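Local coordinates for protein xyloglucan-specific endo-beta-1,4-glucanase BoGH9A (Bacteroides ovatus, PDB 6DHT) that catalyses the endohydrolysis of 1,4-beta-D-glucosidic linkages in the backbone of xyloglucan, releasing xyloglucan oligosaccharides, at residues Arg72-Phe77 against Pro423-Tyr428; Val103-Ala108 against Ser563-Ala568; Asn209-Leu214 against Glu287-Phe292; Thr227-Glu232 against Glu301-Trp306. All blocks are in the same frame, centred on the assembly; numbering follows the deposited sequence.

Interaction 1: Arg72-Phe77 against Pro423-Tyr428; sequences RTTLDF and PFHAPY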
loop_
_atom_site.group_PDB
_atom_site.type_symbol
_atom_site.label_atom_id
_atom_site.label_comp_id
_atom_site.label_asym_id
_atom_site.label_seq_id
_atom_site.Cartn_x
_atom_site.Cartn_y
_atom_site.Cartn_z
ATOM N N ARG A 72 -22.908 5.223 -18.996
ATOM C CA ARG A 72 -21.542 4.771 -19.203
ATOM C C ARG A 72 -21.528 3.659 -20.244
ATOM O O ARG A 72 -22.214 2.655 -20.080
ATOM C CB ARG A 72 -20.980 4.280 -17.871
ATOM C CG ARG A 72 -20.369 5.359 -17.019
ATOM C CD ARG A 72 -21.331 6.450 -16.531
ATOM N NE ARG A 72 -20.588 7.400 -15.707
ATOM C CZ ARG A 72 -20.638 7.474 -14.378
ATOM N NH1 ARG A 72 -19.852 8.319 -13.732
ATOM N NH2 ARG A 72 -21.472 6.717 -13.672
ATOM N N THR A 73 -20.736 3.810 -21.305
ATOM C CA THR A 73 -20.713 2.850 -22.401
ATOM C C THR A 73 -19.386 2.097 -22.419
ATOM O O THR A 73 -18.321 2.701 -22.461
ATOM C CB THR A 73 -20.924 3.556 -23.766
ATOM O OG1 THR A 73 -22.105 4.360 -23.693
ATOM C CG2 THR A 73 -21.044 2.553 -24.905
ATOM N N THR A 74 -19.471 0.773 -22.424
ATOM C CA THR A 74 -18.292 -0.077 -22.427
ATOM C C THR A 74 -17.801 -0.343 -23.839
ATOM O O THR A 74 -18.577 -0.730 -24.726
ATOM C CB THR A 74 -18.627 -1.374 -21.703
ATOM O OG1 THR A 74 -18.879 -1.070 -20.328
ATOM C CG2 THR A 74 -17.494 -2.405 -21.823
ATOM N N LEU A 75 -16.506 -0.129 -24.037
ATOM C CA LEU A 75 -15.829 -0.380 -25.291
ATOM C C LEU A 75 -14.811 -1.494 -25.082
ATOM O O LEU A 75 -13.798 -1.270 -24.423
ATOM C CB LEU A 75 -15.104 0.887 -25.731
ATOM C CG LEU A 75 -15.891 2.188 -25.584
ATOM C CD1 LEU A 75 -15.057 3.353 -26.086
ATOM C CD2 LEU A 75 -17.253 2.149 -26.343
ATOM N N ASP A 76 -15.074 -2.674 -25.630
ATOM C CA ASP A 76 -14.228 -3.856 -25.418
ATOM C C ASP A 76 -13.458 -4.211 -26.691
ATOM O O ASP A 76 -14.042 -4.726 -27.657
ATOM C CB ASP A 76 -15.100 -5.035 -24.976
ATOM C CG ASP A 76 -14.277 -6.252 -24.535
ATOM O OD1 ASP A 76 -13.068 -6.350 -24.860
ATOM O OD2 ASP A 76 -14.870 -7.151 -23.906
ATOM N N PHE A 77 -12.154 -3.943 -26.682
ATOM C CA PHE A 77 -11.258 -4.242 -27.794
ATOM C C PHE A 77 -10.159 -5.231 -27.363
ATOM O O PHE A 77 -9.026 -5.221 -27.869
ATOM C CB PHE A 77 -10.661 -2.949 -28.359
ATOM C CG PHE A 77 -10.168 -1.993 -27.318
ATOM C CD1 PHE A 77 -11.042 -1.156 -26.664
ATOM C CD2 PHE A 77 -8.815 -1.910 -27.008
ATOM C CE1 PHE A 77 -10.587 -0.265 -25.679
ATOM C CE2 PHE A 77 -8.354 -1.013 -26.034
ATOM C CZ PHE A 77 -9.247 -0.191 -25.371
ATOM N N PRO A 423 -20.892 -0.175 -14.506
ATOM C CA PRO A 423 -20.568 0.918 -15.426
ATOM C C PRO A 423 -19.095 1.023 -15.788
ATOM O O PRO A 423 -18.769 1.208 -16.961
ATOM C CB PRO A 423 -21.043 2.161 -14.677
ATOM C CG PRO A 423 -22.159 1.681 -13.837
ATOM C CD PRO A 423 -21.756 0.278 -13.410
ATOM N N PHE A 424 -18.203 0.815 -14.813
ATOM C CA PHE A 424 -16.772 0.948 -15.090
ATOM C C PHE A 424 -16.057 -0.395 -15.211
ATOM O O PHE A 424 -14.835 -0.440 -15.293
ATOM C CB PHE A 424 -16.119 1.882 -14.073
ATOM C CG PHE A 424 -16.466 3.326 -14.300
ATOM C CD1 PHE A 424 -15.922 4.007 -15.364
ATOM C CD2 PHE A 424 -17.310 3.990 -13.443
ATOM C CE1 PHE A 424 -16.261 5.320 -15.615
ATOM C CE2 PHE A 424 -17.645 5.316 -13.688
ATOM C CZ PHE A 424 -17.098 5.965 -14.766
ATOM N N HIS A 425 -16.839 -1.470 -15.291
ATOM C CA HIS A 425 -16.337 -2.806 -15.586
ATOM C C HIS A 425 -15.256 -3.265 -14.575
ATOM O O HIS A 425 -14.181 -3.708 -14.966
ATOM C CB HIS A 425 -15.808 -2.893 -17.023
ATOM C CG HIS A 425 -15.953 -4.249 -17.637
ATOM N ND1 HIS A 425 -17.158 -4.721 -18.116
ATOM C CD2 HIS A 425 -15.056 -5.244 -17.835
ATOM C CE1 HIS A 425 -16.995 -5.945 -18.587
ATOM N NE2 HIS A 425 -15.727 -6.285 -18.434
ATOM N N ALA A 426 -15.543 -3.113 -13.295
ATOM C CA ALA A 426 -14.614 -3.553 -12.231
ATOM C C ALA A 426 -15.378 -3.897 -10.981
ATOM O O ALA A 426 -16.437 -3.364 -10.720
ATOM C CB ALA A 426 -13.574 -2.478 -11.896
ATOM N N PRO A 427 -14.806 -4.784 -10.144
ATOM C CA PRO A 427 -15.500 -5.070 -8.892
ATOM C C PRO A 427 -15.653 -3.851 -7.993
ATOM O O PRO A 427 -16.652 -3.699 -7.292
ATOM C CB PRO A 427 -14.596 -6.106 -8.218
ATOM C CG PRO A 427 -13.737 -6.648 -9.241
ATOM C CD PRO A 427 -13.671 -5.692 -10.388
ATOM N N TYR A 428 -14.638 -2.995 -8.004
ATOM C CA TYR A 428 -14.636 -1.781 -7.213
ATOM C C TYR A 428 -15.284 -0.611 -7.966
ATOM O O TYR A 428 -15.022 -0.411 -9.145
ATOM C CB TYR A 428 -13.192 -1.405 -6.852
ATOM C CG TYR A 428 -13.131 -0.083 -6.123
ATOM C CD1 TYR A 428 -13.345 -0.001 -4.752
ATOM C CD2 TYR A 428 -12.927 1.112 -6.801
ATOM C CE1 TYR A 428 -13.318 1.202 -4.083
ATOM C CE2 TYR A 428 -12.903 2.320 -6.138
ATOM C CZ TYR A 428 -13.118 2.371 -4.780
ATOM O OH TYR A 428 -13.086 3.572 -4.094
HETATM O O HOH W 1 -20.533 0.526 -19.046
HETATM O O HOH W 2 -19.187 -2.824 -18.311
#
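Arg72 sets its CG anti to the carbonyl carbon (chi1 -86°), bringing that carbon to 4.0 Å from Phe424 CZ over one face of the phenyl ring, and then bends at chi2 (64°). The contact joins two domains: strand 72-76 of the N-terminal Ig-like domain meets a loop of the GH9 catalytic domain, between helices 395-416 and 439-458. The guanidinium and the ring do not lie flat on each other, their planes being 68° apart. Instead, Phe424 CE2 sits 3.7 Å from Arg72 NH1, above the centre of the guanidinium. The charge of Arg72 is answered by Asp36, whose OD1 forms a salt bridge with NE, while Phe424 also touches Asp36. Closer to the backbone, Arg72 CB packs on Pro423 CB at 3.8 Å.

No direct hydrogen bond crosses this interface; two waters carry its polar contacts. One molecule donates both to Arg72 O and to Pro423 O, 2.8 Å from the latter, and accepts from Thr74 OG1. The same hydroxyl takes a bond from a second water, so two waters grip it. That second water lies at the edge of the His425 imidazole, in its plane, with its oxygen 2.8 Å from His425 ND1.

Interaction 2: Val103-Ala108 against Ser563-Ala568; sequences VLSPLA and SLDALA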
loop_
_atom_site.group_PDB
_atom_site.type_symbol
_atom_site.label_atom_id
_atom_site.label_comp_id
_atom_site.label_asym_id
_atom_site.label_seq_id
_atom_site.Cartn_x
_atom_site.Cartn_y
_atom_site.Cartn_z
ATOM N N VAL A 103 3.775 -3.190 -18.987
ATOM C CA VAL A 103 3.175 -1.867 -18.995
ATOM C C VAL A 103 3.072 -1.265 -17.578
ATOM O O VAL A 103 3.182 -0.047 -17.429
ATOM C CB VAL A 103 1.823 -1.854 -19.781
ATOM C CG1 VAL A 103 0.777 -2.584 -19.039
ATOM C CG2 VAL A 103 1.398 -0.420 -20.090
ATOM N N LEU A 104 2.914 -2.106 -16.557
ATOM C CA LEU A 104 2.843 -1.595 -15.189
ATOM C C LEU A 104 4.200 -1.570 -14.481
ATOM O O LEU A 104 4.268 -1.242 -13.306
ATOM C CB LEU A 104 1.844 -2.392 -14.338
ATOM C CG LEU A 104 0.426 -2.474 -14.878
ATOM C CD1 LEU A 104 -0.436 -3.317 -13.955
ATOM C CD2 LEU A 104 -0.175 -1.091 -15.043
ATOM N N SER A 105 5.288 -1.914 -15.150
ATOM C CA SER A 105 6.577 -1.926 -14.485
ATOM C C SER A 105 6.989 -0.543 -13.988
ATOM O O SER A 105 7.461 -0.416 -12.836
ATOM C CB SER A 105 7.635 -2.543 -15.407
ATOM O OG SER A 105 8.914 -2.533 -14.796
ATOM N N PRO A 106 6.798 0.523 -14.797
ATOM C CA PRO A 106 7.170 1.847 -14.262
ATOM C C PRO A 106 6.324 2.242 -13.061
ATOM O O PRO A 106 6.831 2.933 -12.188
ATOM C CB PRO A 106 6.943 2.787 -15.447
ATOM C CG PRO A 106 7.061 1.894 -16.653
ATOM C CD PRO A 106 6.468 0.591 -16.231
ATOM N N LEU A 107 5.076 1.800 -13.013
ATOM C CA LEU A 107 4.210 2.052 -11.871
ATOM C C LEU A 107 4.719 1.310 -10.621
ATOM O O LEU A 107 4.859 1.897 -9.554
ATOM C CB LEU A 107 2.779 1.636 -12.222
ATOM C CG LEU A 107 1.761 1.706 -11.081
ATOM C CD1 LEU A 107 1.493 3.146 -10.675
ATOM C CD2 LEU A 107 0.499 1.071 -11.478
ATOM N N ALA A 108 5.018 0.025 -10.769
ATOM C CA ALA A 108 5.501 -0.758 -9.647
ATOM C C ALA A 108 6.797 -0.169 -9.090
ATOM O O ALA A 108 6.958 -0.045 -7.879
ATOM C CB ALA A 108 5.723 -2.205 -10.063
ATOM N N SER A 563 2.680 -7.382 -8.276
ATOM C CA SER A 563 2.157 -8.718 -8.548
ATOM C C SER A 563 1.478 -8.822 -9.916
ATOM O O SER A 563 1.667 -9.813 -10.616
ATOM C CB SER A 563 1.234 -9.198 -7.428
ATOM O OG SER A 563 0.071 -8.416 -7.298
ATOM N N LEU A 564 0.724 -7.804 -10.324
ATOM C CA LEU A 564 0.098 -7.827 -11.647
ATOM C C LEU A 564 1.143 -7.787 -12.750
ATOM O O LEU A 564 0.986 -8.455 -13.795
ATOM C CB LEU A 564 -0.892 -6.671 -11.809
ATOM C CG LEU A 564 -2.165 -6.732 -10.978
ATOM C CD1 LEU A 564 -3.044 -5.547 -11.263
ATOM C CD2 LEU A 564 -2.943 -8.048 -11.151
ATOM N N ASP A 565 2.198 -7.007 -12.578
ATOM C CA ASP A 565 3.294 -6.996 -13.551
ATOM C C ASP A 565 4.039 -8.342 -13.577
ATOM O O ASP A 565 4.276 -8.916 -14.652
ATOM C CB ASP A 565 4.256 -5.847 -13.279
ATOM C CG ASP A 565 5.226 -5.623 -14.397
ATOM O OD1 ASP A 565 4.789 -5.548 -15.588
ATOM O OD2 ASP A 565 6.421 -5.463 -14.125
ATOM N N ALA A 566 4.386 -8.880 -12.416
ATOM C CA ALA A 566 5.079 -10.170 -12.353
ATOM C C ALA A 566 4.261 -11.260 -13.015
ATOM O O ALA A 566 4.834 -12.112 -13.713
ATOM C CB ALA A 566 5.356 -10.532 -10.952
ATOM N N LEU A 567 2.953 -11.271 -12.791
ATOM C CA LEU A 567 2.091 -12.344 -13.313
ATOM C C LEU A 567 1.797 -12.244 -14.811
ATOM O O LEU A 567 1.339 -13.214 -15.425
ATOM C CB LEU A 567 0.787 -12.433 -12.511
ATOM C CG LEU A 567 0.954 -13.014 -11.093
ATOM C CD1 LEU A 567 -0.296 -12.783 -10.312
ATOM C CD2 LEU A 567 1.278 -14.530 -11.135
ATOM N N ALA A 568 2.077 -11.097 -15.411
ATOM C CA ALA A 568 1.723 -10.879 -16.815
ATOM C C ALA A 568 2.514 -11.759 -17.769
ATOM O O ALA A 568 2.078 -12.021 -18.891
ATOM C CB ALA A 568 1.904 -9.413 -17.180
#
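Leu104 and Asp565 are the closest pair by CA atoms, 5.7 Å apart where the start of helix 105-117 meets the last turns of helix 551-567. The first of these helices is just winding up: Ala108 N bonds to Leu104 O at 2.9 Å. The contact thus packs the first and last helices of the GH9 domain against each other, consistent with the closed (alpha/alpha)6 barrel of the family, and it is made by side chains without a direct hydrogen bond. Leu104 CD1 rests on Leu564 CB at 4.0 Å, the apolar half of the contact.

Asp565 supplies the other half. With CG anti to its backbone N (chi1 -168°), its carboxylate lies against the first residues of the opposing helix, where OD2 comes within 3.4 Å of Ser105 CB. OD1 remains 3.7 Å from Ser105 N without bonding to it. The negative charge so placed would probably interact favourably with the helix start. Both carboxylate oxygens are satisfied by tyrosines: OD1 by the hydroxyl of Tyr26, which also takes the N-H of Leu104, and OD2 by that of Tyr196. Tyr26 therefore stitches the two segments together indirectly.

Around this junction, Leu564 packs on Leu464 and Met471 of helix 461-474, Leu107 reaches both Met471 and Leu557 of helix 551-567, and Leu567 lies on Met452 and Leu456 of helix 439-458.

Interaction 3: Asn209-Leu214 against Glu287-Phe292; sequences NHTPDL and EDYPGF. With CA (calcium ion), chain D; EDO (1,2-ethanediol), chain H.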
loop_
_atom_site.group_PDB
_atom_site.type_symbol
_atom_site.label_atom_id
_atom_site.label_comp_id
_atom_site.label_asym_id
_atom_site.label_seq_id
_atom_site.Cartn_x
_atom_site.Cartn_y
_atom_site.Cartn_z
ATOM N N ASN A 209 24.200 -3.086 -4.392
ATOM C CA ASN A 209 24.626 -4.093 -3.432
ATOM C C ASN A 209 24.098 -5.472 -3.833
ATOM O O ASN A 209 23.646 -5.648 -4.956
ATOM C CB ASN A 209 24.241 -3.706 -2.003
ATOM C CG ASN A 209 22.747 -3.773 -1.739
ATOM O OD1 ASN A 209 21.959 -4.311 -2.533
ATOM N ND2 ASN A 209 22.361 -3.238 -0.596
ATOM N N HIS A 210 24.124 -6.425 -2.907
ATOM C CA HIS A 210 23.734 -7.804 -3.205
ATOM C C HIS A 210 22.347 -8.186 -2.699
ATOM O O HIS A 210 22.003 -9.369 -2.620
ATOM C CB HIS A 210 24.773 -8.780 -2.624
ATOM C CG HIS A 210 26.071 -8.785 -3.366
ATOM N ND1 HIS A 210 26.925 -7.703 -3.378
ATOM C CD2 HIS A 210 26.655 -9.734 -4.134
ATOM C CE1 HIS A 210 27.980 -7.986 -4.122
ATOM N NE2 HIS A 210 27.841 -9.214 -4.590
ATOM N N THR A 211 21.541 -7.171 -2.370
ATOM C CA THR A 211 20.254 -7.386 -1.723
ATOM C C THR A 211 19.158 -6.823 -2.636
ATOM O O THR A 211 19.355 -5.767 -3.237
ATOM C CB THR A 211 20.212 -6.691 -0.380
ATOM O OG1 THR A 211 21.299 -7.186 0.433
ATOM C CG2 THR A 211 18.917 -7.005 0.343
ATOM N N PRO A 212 18.035 -7.547 -2.774
ATOM C CA PRO A 212 16.916 -6.955 -3.530
ATOM C C PRO A 212 16.516 -5.589 -2.987
ATOM O O PRO A 212 16.397 -5.376 -1.774
ATOM C CB PRO A 212 15.782 -7.971 -3.333
ATOM C CG PRO A 212 16.519 -9.301 -3.134
ATOM C CD PRO A 212 17.707 -8.900 -2.287
ATOM N N ASP A 213 16.336 -4.670 -3.916
ATOM C CA ASP A 213 16.082 -3.269 -3.589
ATOM C C ASP A 213 14.833 -3.081 -2.722
ATOM O O ASP A 213 14.840 -2.209 -1.860
ATOM C CB ASP A 213 15.984 -2.400 -4.842
ATOM C CG ASP A 213 17.327 -2.082 -5.475
ATOM O OD1 ASP A 213 18.367 -2.580 -4.986
ATOM O OD2 ASP A 213 17.334 -1.357 -6.486
ATOM N N LEU A 214 13.779 -3.874 -2.934
ATOM C CA LEU A 214 12.620 -3.807 -2.044
ATOM C C LEU A 214 13.044 -4.045 -0.603
ATOM O O LEU A 214 12.598 -3.320 0.295
ATOM C CB LEU A 214 11.505 -4.763 -2.451
ATOM C CG LEU A 214 10.247 -4.721 -1.575
ATOM C CD1 LEU A 214 9.038 -5.043 -2.458
ATOM C CD2 LEU A 214 10.303 -5.640 -0.401
ATOM N N GLU A 287 25.608 -10.491 4.198
ATOM C CA GLU A 287 26.658 -9.660 3.628
ATOM C C GLU A 287 26.353 -8.181 3.770
ATOM O O GLU A 287 27.180 -7.402 4.241
ATOM C CB GLU A 287 26.895 -10.016 2.160
ATOM C CG GLU A 287 27.905 -9.117 1.473
ATOM C CD GLU A 287 28.193 -9.531 0.036
ATOM O OE1 GLU A 287 27.431 -10.346 -0.526
ATOM O OE2 GLU A 287 29.192 -9.040 -0.529
ATOM N N ASP A 288 25.148 -7.788 3.377
ATOM C CA ASP A 288 24.774 -6.386 3.416
ATOM C C ASP A 288 24.110 -6.000 4.730
ATOM O O ASP A 288 24.141 -4.838 5.130
ATOM C CB ASP A 288 23.827 -6.093 2.244
ATOM C CG ASP A 288 24.531 -6.106 0.894
ATOM O OD1 ASP A 288 25.746 -5.794 0.813
ATOM O OD2 ASP A 288 23.881 -6.451 -0.111
ATOM N N TYR A 289 23.495 -6.966 5.395
ATOM C CA TYR A 289 22.823 -6.709 6.669
ATOM C C TYR A 289 23.271 -7.669 7.768
ATOM O O TYR A 289 22.489 -8.456 8.290
ATOM C CB TYR A 289 21.294 -6.704 6.465
ATOM C CG TYR A 289 20.889 -5.604 5.510
ATOM C CD1 TYR A 289 20.756 -4.297 5.947
ATOM C CD2 TYR A 289 20.716 -5.861 4.158
ATOM C CE1 TYR A 289 20.447 -3.279 5.084
ATOM C CE2 TYR A 289 20.393 -4.838 3.278
ATOM C CZ TYR A 289 20.259 -3.549 3.750
ATOM O OH TYR A 289 19.948 -2.501 2.909
ATOM N N PRO A 290 24.554 -7.567 8.146
ATOM C CA PRO A 290 25.112 -8.536 9.096
ATOM C C PRO A 290 24.421 -8.492 10.448
ATOM O O PRO A 290 24.271 -7.422 11.034
ATOM C CB PRO A 290 26.577 -8.097 9.217
ATOM C CG PRO A 290 26.613 -6.691 8.754
ATOM C CD PRO A 290 25.562 -6.597 7.689
ATOM N N GLY A 291 23.968 -9.646 10.916
ATOM C CA GLY A 291 23.360 -9.749 12.220
ATOM C C GLY A 291 21.895 -9.385 12.312
ATOM O O GLY A 291 21.270 -9.602 13.345
ATOM N N PHE A 292 21.312 -8.842 11.247
ATOM C CA PHE A 292 19.943 -8.354 11.381
ATOM C C PHE A 292 18.918 -9.480 11.585
ATOM O O PHE A 292 18.019 -9.381 12.416
ATOM C CB PHE A 292 19.568 -7.473 10.187
ATOM C CG PHE A 292 18.127 -7.057 10.175
ATOM C CD1 PHE A 292 17.579 -6.330 11.214
ATOM C CD2 PHE A 292 17.322 -7.407 9.111
ATOM C CE1 PHE A 292 16.255 -5.987 11.204
ATOM C CE2 PHE A 292 15.991 -7.033 9.081
ATOM C CZ PHE A 292 15.460 -6.338 10.118
HETATM CA CA CA D . 19.981 -3.604 -3.613
HETATM C C1 EDO H . 20.933 -8.622 -6.781
HETATM O O1 EDO H . 21.263 -7.495 -5.964
HETATM C C2 EDO H . 19.979 -9.499 -5.982
HETATM O O2 EDO H . 18.793 -8.742 -5.747
HETATM O O HOH W 3 21.015 -4.419 -5.575
HETATM O O HOH W 4 27.042 -5.614 -1.591
#
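The calcium-binding loop ahead of helix 213-226 is braced here by Asp288, which grips Thr211 and His210 from the loop preceding helix 292-309. Asp288 OD2 accepts two bonds at once: from Thr211 OG1 at 2.7 Å on its anti lone pair, and from His210 N at 2.8 Å on its syn lone pair. The carboxylate also stacks on the Asn209 amide, with the two planes 20° apart. Asn209 OD1 binds the calcium ion at 2.4 Å and accepts from Thr211 N, closing an Asx turn. Asp288 is thus a second-shell residue, holding the loop whose first-shell ligands include Thr211 O, 2.3 Å from the metal. Asp213 OD1, a water, Glu206 O and Asp216 OD2 complete the site. Tyr289 adds another brace, its hydroxyl bonding to Asp216 OD1 while its ring edge meets Thr211 OG1.

Toward solvent, Glu287 OE1 lies over one face of the His210 imidazole, 3.5 Å from CG. A water joins His210 ND1 to Asp288 OD1. Side-chain and main-chain oxygens from a short run of sequence, completed by water, are typical of a loop-built calcium site; here the Asx turn fixes Asn209 within it.

Interaction 4: Thr227-Glu232 against Glu301-Trp306; sequences TMQDPE and EKAYAW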
loop_
_atom_site.group_PDB
_atom_site.type_symbol
_atom_site.label_atom_id
_atom_site.label_comp_id
_atom_site.label_asym_id
_atom_site.label_seq_id
_atom_site.Cartn_x
_atom_site.Cartn_y
_atom_site.Cartn_z
ATOM N N THR A 227 14.878 0.682 17.093
ATOM C CA THR A 227 15.160 1.712 18.105
ATOM C C THR A 227 13.931 2.127 18.918
ATOM O O THR A 227 14.047 2.861 19.905
ATOM C CB THR A 227 15.783 2.988 17.487
ATOM O OG1 THR A 227 14.786 3.761 16.798
ATOM C CG2 THR A 227 16.934 2.642 16.554
ATOM N N MET A 228 12.753 1.672 18.521
ATOM C CA MET A 228 11.513 2.000 19.199
ATOM C C MET A 228 11.118 0.978 20.258
ATOM O O MET A 228 10.031 1.099 20.843
ATOM C CB MET A 228 10.394 2.179 18.171
ATOM C CG MET A 228 10.596 3.398 17.310
ATOM S SD MET A 228 10.209 4.934 18.135
ATOM C CE MET A 228 8.462 4.833 18.093
ATOM N N GLN A 229 11.980 -0.022 20.457
ATOM C CA GLN A 229 11.791 -1.044 21.477
ATOM C C GLN A 229 12.607 -0.707 22.729
ATOM O O GLN A 229 13.805 -0.485 22.631
ATOM C CB GLN A 229 12.224 -2.407 20.940
ATOM C CG GLN A 229 11.944 -3.538 21.918
ATOM C CD GLN A 229 12.118 -4.905 21.309
ATOM O OE1 GLN A 229 13.111 -5.180 20.653
ATOM N NE2 GLN A 229 11.174 -5.780 21.583
ATOM N N ASP A 230 11.935 -0.685 23.875
ATOM C CA ASP A 230 12.592 -0.460 25.169
ATOM C C ASP A 230 13.468 -1.681 25.442
ATOM O O ASP A 230 12.954 -2.795 25.477
ATOM C CB ASP A 230 11.516 -0.294 26.238
ATOM C CG ASP A 230 12.090 -0.032 27.634
ATOM O OD1 ASP A 230 13.251 -0.403 27.901
ATOM O OD2 ASP A 230 11.348 0.546 28.461
ATOM N N PRO A 231 14.792 -1.485 25.613
ATOM C CA PRO A 231 15.703 -2.626 25.756
ATOM C C PRO A 231 15.493 -3.424 27.034
ATOM O O PRO A 231 16.055 -4.507 27.146
ATOM C CB PRO A 231 17.087 -1.976 25.770
ATOM C CG PRO A 231 16.844 -0.591 26.249
ATOM C CD PRO A 231 15.509 -0.201 25.720
ATOM N N GLU A 232 14.685 -2.914 27.958
ATOM C CA GLU A 232 14.377 -3.659 29.171
ATOM C C GLU A 232 13.156 -4.541 28.966
ATOM O O GLU A 232 13.298 -5.743 28.729
ATOM C CB GLU A 232 14.183 -2.713 30.357
ATOM C CG GLU A 232 15.437 -1.924 30.718
ATOM C CD GLU A 232 16.643 -2.816 30.979
ATOM O OE1 GLU A 232 16.527 -3.752 31.799
ATOM O OE2 GLU A 232 17.705 -2.587 30.355
ATOM N N GLU A 301 10.459 -11.731 19.599
ATOM C CA GLU A 301 10.008 -12.592 20.687
ATOM C C GLU A 301 9.838 -11.768 21.967
ATOM O O GLU A 301 8.852 -11.925 22.680
ATOM C CB GLU A 301 10.964 -13.786 20.870
ATOM C CG GLU A 301 10.961 -14.733 19.654
ATOM C CD GLU A 301 11.497 -16.124 19.931
ATOM O OE1 GLU A 301 12.676 -16.379 19.620
ATOM O OE2 GLU A 301 10.721 -16.972 20.422
ATOM N N LYS A 302 10.733 -10.809 22.185
ATOM C CA LYS A 302 10.604 -9.917 23.335
ATOM C C LYS A 302 9.370 -9.009 23.203
ATOM O O LYS A 302 8.668 -8.748 24.172
ATOM C CB LYS A 302 11.864 -9.059 23.515
ATOM C CG LYS A 302 13.070 -9.801 24.088
ATOM C CD LYS A 302 14.107 -8.846 24.673
ATOM C CE LYS A 302 13.615 -8.193 25.976
ATOM N NZ LYS A 302 14.598 -7.222 26.543
ATOM N N ALA A 303 9.084 -8.521 21.998
ATOM C CA ALA A 303 7.907 -7.686 21.816
ATOM C C ALA A 303 6.612 -8.468 21.999
ATOM O O ALA A 303 5.654 -7.980 22.583
ATOM C CB ALA A 303 7.925 -7.032 20.426
ATOM N N TYR A 304 6.572 -9.693 21.479
ATOM C CA TYR A 304 5.387 -10.504 21.635
ATOM C C TYR A 304 5.150 -10.807 23.125
ATOM O O TYR A 304 4.018 -10.732 23.608
ATOM C CB TYR A 304 5.543 -11.792 20.813
ATOM C CG TYR A 304 4.301 -12.634 20.772
ATOM C CD1 TYR A 304 4.077 -13.617 21.724
ATOM C CD2 TYR A 304 3.356 -12.465 19.767
ATOM C CE1 TYR A 304 2.944 -14.380 21.699
ATOM C CE2 TYR A 304 2.213 -13.231 19.732
ATOM C CZ TYR A 304 2.017 -14.193 20.701
ATOM O OH TYR A 304 0.882 -14.960 20.677
ATOM N N ALA A 305 6.229 -11.127 23.826
ATOM C CA ALA A 305 6.159 -11.351 25.269
ATOM C C ALA A 305 5.542 -10.143 25.981
ATOM O O ALA A 305 4.643 -10.297 26.814
ATOM C CB ALA A 305 7.530 -11.652 25.811
ATOM N N TRP A 306 6.001 -8.941 25.642
ATOM C CA TRP A 306 5.436 -7.740 26.244
ATOM C C TRP A 306 3.946 -7.659 25.967
ATOM O O TRP A 306 3.159 -7.377 26.858
ATOM C CB TRP A 306 6.150 -6.479 25.741
ATOM C CG TRP A 306 5.723 -5.203 26.434
ATOM C CD1 TRP A 306 6.374 -4.564 27.459
ATOM C CD2 TRP A 306 4.558 -4.419 26.155
ATOM N NE1 TRP A 306 5.689 -3.436 27.816
ATOM C CE2 TRP A 306 4.568 -3.322 27.039
ATOM C CE3 TRP A 306 3.506 -4.541 25.247
ATOM C CZ2 TRP A 306 3.565 -2.359 27.037
ATOM C CZ3 TRP A 306 2.524 -3.595 25.243
ATOM C CH2 TRP A 306 2.554 -2.508 26.132
HETATM O O HOH W 5 13.819 -5.393 24.672
#
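Gln229 packs its amide against the flank of helix 292-309, NE2 lying 3.7 Å from Ala303 CB and 3.9 Å from Lys302 CB. CG stands anti to the backbone N (chi1 -175°) and the extended chain carries the amide to the helix, where NE2 donates to Gly234 O and Ala299 O. Phe271 of helix 265-281 touches both Gln229 and Ala303.

The loop runs from helix 213-226 towards strand 239-241 in the GH9 catalytic domain, whose core is the (alpha/alpha)6 barrel of the family, and folds into an Asx turn: Asp230 OD1 accepts from Glu232 N at 2.9 Å, while Asp230 OD2 forms a salt bridge with Lys263.

Farther out the contact is sparse, and exposed Lys302 alone spans it. Its chain bends at chi3 (71°), and NZ donates to Glu232 O at 2.9 Å from above the carbonyl plane. The Glu232 carboxylate takes no direct part, its OE1 staying 6.6 Å from NZ. A water accepts from Lys302 NZ at 2.7 Å and donates to Asp230 O.

Interactions 3 and 4 involve the same two helices: interaction 3 joins the loops leading into helices 213-226 and 292-309, and interaction 4 joins the loop after the first to the later turns of the second. Their nearest atoms are about 9 Å apart. Interaction 2 comes within about 8 Å of interaction 3, between nearest atoms, yet joins a different helix pair. Interaction 1, at the boundary between domains, has its centre about 21 Å from that of interaction 2 and about 50 Å from that of interaction 4, across the chain's centre. None includes a predicted catalytic residue; among the four, interaction 3 alone carries metal ligands.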